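Local atomic coordinates of AT5G66160 protein (Arabidopsis thaliana, PDB entry 7BVW), a protein that probably sorts cargo to the protein storage vacuole as a membrane receptor and carries a zinc-binding RING-H2 domain, the part in this chain, that functions as an E3 ligase. Residues 22-26 against 27-31; 59-62 against 63-67. All coordinates share one frame; numbering follows the deposited sequence.

Contact 1: 22-26 against 27-31; sequences SAHHK and AGETC. With ZN (zinc ion), chain E; ZN (zinc ion), chain C.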
ATOM      1  N   SER A  22      -8.254  -1.075 -16.141  1.00 35.76           N
ATOM      2  CA  SER A  22      -9.296  -0.638 -15.218  1.00 37.56           C
ATOM      3  C   SER A  22      -8.701   0.100 -14.024  1.00 36.12           C
ATOM      4  O   SER A  22      -9.161   1.189 -13.664  1.00 36.72           O
ATOM      5  CB  SER A  22     -10.118  -1.842 -14.760  1.00 42.23           C
ATOM      6  OG  SER A  22     -11.037  -1.479 -13.745  1.00 48.37           O
ATOM      7  N   ALA A  23      -7.676  -0.477 -13.398  1.00 32.58           N
ATOM      8  CA  ALA A  23      -7.068   0.152 -12.231  1.00 28.27           C
ATOM      9  C   ALA A  23      -6.173   1.330 -12.599  1.00 30.08           C
ATOM     10  O   ALA A  23      -5.824   2.118 -11.711  1.00 30.41           O
ATOM     11  CB  ALA A  23      -6.263  -0.880 -11.437  1.00 25.55           C
ATOM     12  N   HIS A  24      -5.830   1.477 -13.883  1.00 28.97           N
ATOM     13  CA  HIS A  24      -4.807   2.425 -14.321  1.00 25.09           C
ATOM     14  C   HIS A  24      -5.014   3.815 -13.726  1.00 25.57           C
ATOM     15  O   HIS A  24      -4.130   4.360 -13.055  1.00 22.09           O
ATOM     16  CB  HIS A  24      -4.806   2.494 -15.851  1.00 26.48           C
ATOM     17  CG  HIS A  24      -3.735   3.370 -16.426  1.00 23.38           C
ATOM     18  ND1 HIS A  24      -3.523   3.489 -17.784  1.00 25.71           N
ATOM     19  CD2 HIS A  24      -2.815   4.169 -15.834  1.00 23.28           C
ATOM     20  CE1 HIS A  24      -2.521   4.322 -18.001  1.00 25.39           C
ATOM     21  NE2 HIS A  24      -2.078   4.752 -16.834  1.00 25.02           N
ATOM     22  N   HIS A  25      -6.179   4.407 -13.969  1.00 28.54           N
ATOM     23  CA  HIS A  25      -6.425   5.796 -13.609  1.00 32.48           C
ATOM     24  C   HIS A  25      -7.137   5.951 -12.272  1.00 32.99           C
ATOM     25  O   HIS A  25      -7.553   7.062 -11.929  1.00 34.43           O
ATOM     26  CB  HIS A  25      -7.212   6.483 -14.724  1.00 34.69           C
ATOM     27  CG  HIS A  25      -6.507   6.466 -16.044  1.00 36.55           C
ATOM     28  ND1 HIS A  25      -5.376   7.215 -16.291  1.00 35.29           N
ATOM     29  CD2 HIS A  25      -6.758   5.777 -17.182  1.00 36.74           C
ATOM     30  CE1 HIS A  25      -4.967   6.997 -17.529  1.00 37.22           C
ATOM     31  NE2 HIS A  25      -5.789   6.129 -18.091  1.00 37.95           N
ATOM     32  N   LYS A  26      -7.290   4.867 -11.514  1.00 30.75           N
ATOM     33  CA  LYS A  26      -7.674   4.953 -10.111  1.00 26.96           C
ATOM     34  C   LYS A  26      -6.455   4.929  -9.199  1.00 27.49           C
ATOM     35  O   LYS A  26      -6.388   5.692  -8.230  1.00 24.82           O
ATOM     36  CB  LYS A  26      -8.611   3.800  -9.737  1.00 26.73           C
ATOM     37  CG  LYS A  26      -9.771   3.581 -10.692  1.00 25.39           C
ATOM     38  CD  LYS A  26     -10.496   2.283 -10.370  1.00 22.66           C
ATOM     39  CE  LYS A  26     -11.560   1.962 -11.411  1.00 25.19           C
ATOM     40  NZ  LYS A  26     -12.189   0.629 -11.178  1.00 25.12           N
ATOM     41  N   ALA A  27      -5.488   4.060  -9.500  1.00 27.09           N
ATOM     42  CA  ALA A  27      -4.328   3.889  -8.636  1.00 24.73           C
ATOM     43  C   ALA A  27      -3.285   4.979  -8.838  1.00 26.51           C
ATOM     44  O   ALA A  27      -2.516   5.273  -7.918  1.00 27.89           O
ATOM     45  CB  ALA A  27      -3.695   2.517  -8.873  1.00 24.74           C
ATOM     46  N   GLY A  28      -3.238   5.583 -10.014  1.00 26.20           N
ATOM     47  CA  GLY A  28      -2.202   6.541 -10.334  1.00 24.11           C
ATOM     48  C   GLY A  28      -1.104   5.921 -11.179  1.00 24.52           C
ATOM     49  O   GLY A  28      -1.204   4.793 -11.673  1.00 23.59           O
ATOM     50  N   GLU A  29      -0.022   6.683 -11.326  1.00 22.23           N
ATOM     51  CA  GLU A  29       1.043   6.332 -12.257  1.00 23.87           C
ATOM     52  C   GLU A  29       2.279   5.746 -11.591  1.00 20.33           C
ATOM     53  O   GLU A  29       2.981   4.946 -12.219  1.00 18.55           O
ATOM     54  CB  GLU A  29       1.463   7.568 -13.063  1.00 27.24           C
ATOM     55  CG  GLU A  29       0.303   8.358 -13.652  1.00 28.55           C
ATOM     56  CD  GLU A  29      -0.382   7.625 -14.784  1.00 29.62           C
ATOM     57  OE1 GLU A  29       0.282   6.792 -15.434  1.00 27.96           O
ATOM     58  OE2 GLU A  29      -1.584   7.876 -15.021  1.00 31.79           O
ATOM     59  N   THR A  30       2.570   6.115 -10.345  1.00 16.26           N
ATOM     60  CA  THR A  30       3.866   5.820  -9.753  1.00 19.03           C
ATOM     61  C   THR A  30       3.710   5.402  -8.299  1.00 14.44           C
ATOM     62  O   THR A  30       2.867   5.940  -7.577  1.00 15.79           O
ATOM     63  CB  THR A  30       4.793   7.043  -9.850  1.00 21.45           C
ATOM     64  OG1 THR A  30       4.815   7.519 -11.202  1.00 25.92           O
ATOM     65  CG2 THR A  30       6.210   6.694  -9.425  1.00 20.66           C
ATOM     66  N   CYS A  31       4.525   4.438  -7.880  1.00 15.85           N
ATOM     67  CA  CYS A  31       4.604   4.048  -6.477  1.00 16.38           C
ATOM     68  C   CYS A  31       5.514   5.021  -5.734  1.00 19.96           C
ATOM     69  O   CYS A  31       6.681   5.189  -6.101  1.00 21.70           O
ATOM     70  CB  CYS A  31       5.124   2.619  -6.349  1.00 12.95           C
ATOM     71  SG  CYS A  31       5.355   2.074  -4.649  1.00 14.16           S
TER
HETATM   72 ZN    ZN E 403      -0.771   6.433 -17.103  0.50 28.88          ZN
HETATM   73 ZN    ZN C 401       6.973   0.402  -5.282  1.00 18.25          ZN
HETATM   74  O   HOH W   1      -4.230   9.136 -14.372  1.00 38.91           O
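His-24 and Glu-29 meet through a zinc ion that spans the end of helix 21-27 and the loop just after it. His-24 gives NE2, at 2.1 Å from the zinc, and Glu-29 gives OE1, at 2.0 Å from it; Glu-29 OE2 stands farther away at 2.7 Å, so the carboxylate grips the metal lopsidedly. Its plane is turned 67° from the imidazole, and OE1 comes to the edge of the ring, on the side of NE2. The CA-CB bond of His-24 points away from the loop, but with CG anti to the backbone N (chi1 -176°) the ring comes back to the metal. Glu-29 bends instead at chi2 (-71°), which folds the carboxylate over toward the helix.

His-25 lies over one face of the His-24 ring, its CE1 above the centre. A water in the plane of the His-25 ring bridges His-25 ND1, at 2.9 Å, to Glu-29 OE2, to which it donates a hydrogen bond; the carboxylate is thus steadied on its longer-held oxygen.

This zinc is additional to the two of the RING cross-brace, whose first ligand follows at once: Cys-31 SG binds a second zinc at 2.4 Å, together with Cys-34, His-54 and Cys-57.

Ahead of that ligand the helix ends in backbone bonds. Ala-27 N donates nearly straight to Ala-23 O at 3.0 Å, and Ala-23 O also accepts from Lys-26 N. Gly-28 N makes a weak bond to His-24 O at 3.4 Å. Gly-28 then leaves the helix with positive phi, at angles where a CB would jam against the carbonyl O of Ala-27. The methyls of Ala-23 and Ala-27 both rest on Phe-17 of strand 16-18.

Contact 2: 59-62 against 63-67; sequences DSWL and TKWGT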
ATOM      1  N   ASP A  59       3.904  -3.515   1.909  1.00 18.32           N
ATOM      2  CA  ASP A  59       4.039  -4.584   2.893  1.00 19.69           C
ATOM      3  C   ASP A  59       5.331  -4.429   3.684  1.00 19.30           C
ATOM      4  O   ASP A  59       5.346  -4.570   4.912  1.00 20.05           O
ATOM      5  CB  ASP A  59       3.992  -5.947   2.204  1.00 19.81           C
ATOM      6  CG  ASP A  59       2.590  -6.341   1.782  1.00 22.71           C
ATOM      7  OD1 ASP A  59       1.664  -5.516   1.937  1.00 20.86           O
ATOM      8  OD2 ASP A  59       2.415  -7.481   1.302  1.00 24.17           O
ATOM      9  N   SER A  60       6.427  -4.123   2.988  1.00 16.62           N
ATOM     10  CA  SER A  60       7.702  -3.905   3.660  1.00 18.41           C
ATOM     11  C   SER A  60       7.622  -2.718   4.610  1.00 17.03           C
ATOM     12  O   SER A  60       8.122  -2.777   5.739  1.00 20.10           O
ATOM     13  CB  SER A  60       8.803  -3.690   2.622  1.00 19.95           C
ATOM     14  OG  SER A  60       9.928  -3.052   3.201  1.00 24.52           O
ATOM     15  N   TRP A  61       6.991  -1.629   4.165  1.00 14.04           N
ATOM     16  CA  TRP A  61       6.921  -0.423   4.984  1.00 13.76           C
ATOM     17  C   TRP A  61       6.116  -0.663   6.255  1.00 15.95           C
ATOM     18  O   TRP A  61       6.528  -0.264   7.349  1.00 15.20           O
ATOM     19  CB  TRP A  61       6.312   0.725   4.179  1.00 21.24           C
ATOM     20  CG  TRP A  61       6.047   1.941   5.012  1.00 20.91           C
ATOM     21  CD1 TRP A  61       4.844   2.350   5.511  1.00 20.58           C
ATOM     22  CD2 TRP A  61       7.012   2.901   5.459  1.00 20.20           C
ATOM     23  NE1 TRP A  61       4.998   3.508   6.234  1.00 21.56           N
ATOM     24  CE2 TRP A  61       6.319   3.868   6.215  1.00 21.92           C
ATOM     25  CE3 TRP A  61       8.391   3.039   5.287  1.00 20.50           C
ATOM     26  CZ2 TRP A  61       6.960   4.957   6.800  1.00 20.35           C
ATOM     27  CZ3 TRP A  61       9.026   4.120   5.869  1.00 20.19           C
ATOM     28  CH2 TRP A  61       8.310   5.065   6.618  1.00 20.13           C
ATOM     29  N   LEU A  62       4.964  -1.318   6.130  1.00 14.71           N
ATOM     30  CA  LEU A  62       4.059  -1.461   7.265  1.00 17.27           C
ATOM     31  C   LEU A  62       4.526  -2.515   8.261  1.00 18.46           C
ATOM     32  O   LEU A  62       4.189  -2.425   9.448  1.00 20.03           O
ATOM     33  CB  LEU A  62       2.647  -1.795   6.774  1.00 18.69           C
ATOM     34  CG  LEU A  62       1.895  -0.683   6.035  1.00 17.25           C
ATOM     35  CD1 LEU A  62       0.479  -1.124   5.682  1.00 16.12           C
ATOM     36  CD2 LEU A  62       1.874   0.584   6.875  1.00 18.45           C
ATOM     37  N   THR A  63       5.285  -3.518   7.817  1.00 17.63           N
ATOM     38  CA  THR A  63       5.717  -4.580   8.720  1.00 19.48           C
ATOM     39  C   THR A  63       7.072  -4.307   9.359  1.00 20.78           C
ATOM     40  O   THR A  63       7.363  -4.847  10.433  1.00 23.17           O
ATOM     41  CB  THR A  63       5.776  -5.922   7.981  1.00 20.74           C
ATOM     42  OG1 THR A  63       6.674  -5.826   6.868  1.00 18.15           O
ATOM     43  CG2 THR A  63       4.396  -6.315   7.477  1.00 19.93           C
ATOM     44  N   LYS A  64       7.904  -3.478   8.732  1.00 17.65           N
ATOM     45  CA  LYS A  64       9.263  -3.259   9.206  1.00 27.33           C
ATOM     46  C   LYS A  64       9.551  -1.836   9.661  1.00 25.03           C
ATOM     47  O   LYS A  64      10.363  -1.650  10.571  1.00 25.97           O
ATOM     48  CB  LYS A  64      10.270  -3.640   8.113  1.00 29.29           C
ATOM     49  CG  LYS A  64      10.248  -5.114   7.727  1.00 33.76           C
ATOM     50  CD  LYS A  64      11.289  -5.425   6.662  1.00 35.93           C
ATOM     51  CE  LYS A  64      11.200  -6.878   6.214  1.00 38.86           C
ATOM     52  NZ  LYS A  64      12.203  -7.194   5.159  1.00 39.02           N
ATOM     53  N   TRP A  65       8.909  -0.830   9.074  1.00 21.71           N
ATOM     54  CA  TRP A  65       9.343   0.548   9.271  1.00 23.91           C
ATOM     55  C   TRP A  65       8.311   1.443   9.937  1.00 28.71           C
ATOM     56  O   TRP A  65       8.677   2.260  10.787  1.00 34.43           O
ATOM     57  CB  TRP A  65       9.756   1.161   7.923  1.00 24.53           C
ATOM     58  CG  TRP A  65      10.940   0.482   7.304  1.00 25.29           C
ATOM     59  CD1 TRP A  65      10.922  -0.579   6.444  1.00 27.19           C
ATOM     60  CD2 TRP A  65      12.322   0.812   7.504  1.00 25.39           C
ATOM     61  NE1 TRP A  65      12.204  -0.926   6.094  1.00 28.31           N
ATOM     62  CE2 TRP A  65      13.082  -0.088   6.730  1.00 26.96           C
ATOM     63  CE3 TRP A  65      12.991   1.783   8.260  1.00 24.19           C
ATOM     64  CZ2 TRP A  65      14.472  -0.046   6.690  1.00 25.78           C
ATOM     65  CZ3 TRP A  65      14.371   1.824   8.217  1.00 22.00           C
ATOM     66  CH2 TRP A  65      15.097   0.917   7.436  1.00 25.52           C
ATOM     67  N   GLY A  66       7.027   1.327   9.587  1.00 28.78           N
ATOM     68  CA  GLY A  66       6.044   2.246  10.123  1.00 29.38           C
ATOM     69  C   GLY A  66       4.679   1.619  10.314  1.00 31.99           C
ATOM     70  O   GLY A  66       4.441   0.458   9.972  1.00 32.28           O
ATOM     71  N   THR A  67       3.776   2.422  10.881  1.00 31.53           N
ATOM     72  CA  THR A  67       2.398   2.026  11.148  1.00 29.42           C
ATOM     73  C   THR A  67       1.411   3.008  10.527  1.00 25.47           C
ATOM     74  O   THR A  67       0.274   3.129  10.984  1.00 26.16           O
ATOM     75  CB  THR A  67       2.155   1.906  12.652  1.00 36.22           C
ATOM     76  OG1 THR A  67       0.789   1.545  12.896  1.00 40.08           O
ATOM     77  CG2 THR A  67       2.455   3.231  13.341  1.00 38.11           C
TER
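Thr-63 turns back on Asp-59 one helical turn earlier and holds its carbonyl oxygen twice. Thr-63 N bonds Asp-59 O at 3.1 Å and Thr-63 OG1 donates to the same oxygen at 2.7 Å, the two arriving from opposite faces of the carbonyl plane. The hydroxyl gets there by sitting between the backbone N and the carbonyl carbon (chi1 58°). A valine in its place would probably cost Asp-59 O the second of its two donors, leaving the backbone N-H to hold it alone.

Lys-64 N continues the helix with a bond to Ser-60 O at 3.1 Å, while its aliphatic CB and CG lie alongside that oxygen. At Trp-65 the turn widens to the pi type: Trp-61 O takes Trp-65 N at 3.0 Å from above its plane and Gly-66 N at 2.8 Å nearly head-on. The two indole planes are almost parallel, 9° apart, but the rings are slid so far that they barely overlap; contact comes instead from Trp-65 CB, which presses on Trp-61 CE3 at 3.5 Å. Trp-65 also brings its CD1 edge to Ser-60 O. Gly-66 lays its CA over a face of the Trp-61 indole, where a CB would come tight against CZ2, and its carbonyl O receives a CA-H contact from Leu-62 at 3.3 Å. Thr-67 leads away past Leu-62 CD2.

Trp-61 stands at the RING-helix position where many RING E3 ligases carry a tryptophan that contacts the E2; its NE1 bonds Ser-68 O and its ring touches Pro-70. Elsewhere on the helix, Leu-62 and Thr-63 pack on Val-11 of helix 8-11, and Asp-59 forms a salt bridge with Arg-45 of strand 43-46.

Both contacts are local turns at the surface, each where a helix gives way to loop, but on opposite sides of the chain's centre: their centres lie about 22 Å apart and their nearest atoms about 9 Å. Contact 1 closes helix 21-27 with metal and water among charged or polar side chains; contact 2 lies in the last turns of helix 55-65, with backbone and hydroxyl bonds and a pair of indoles but no metal, and Leu-62 is the one buried residue among those that touch across either turn. They share no element, yet a cross-brace zinc links them: Cys-31 at the end of contact 1 shares it with Cys-57, on the helix that carries contact 2.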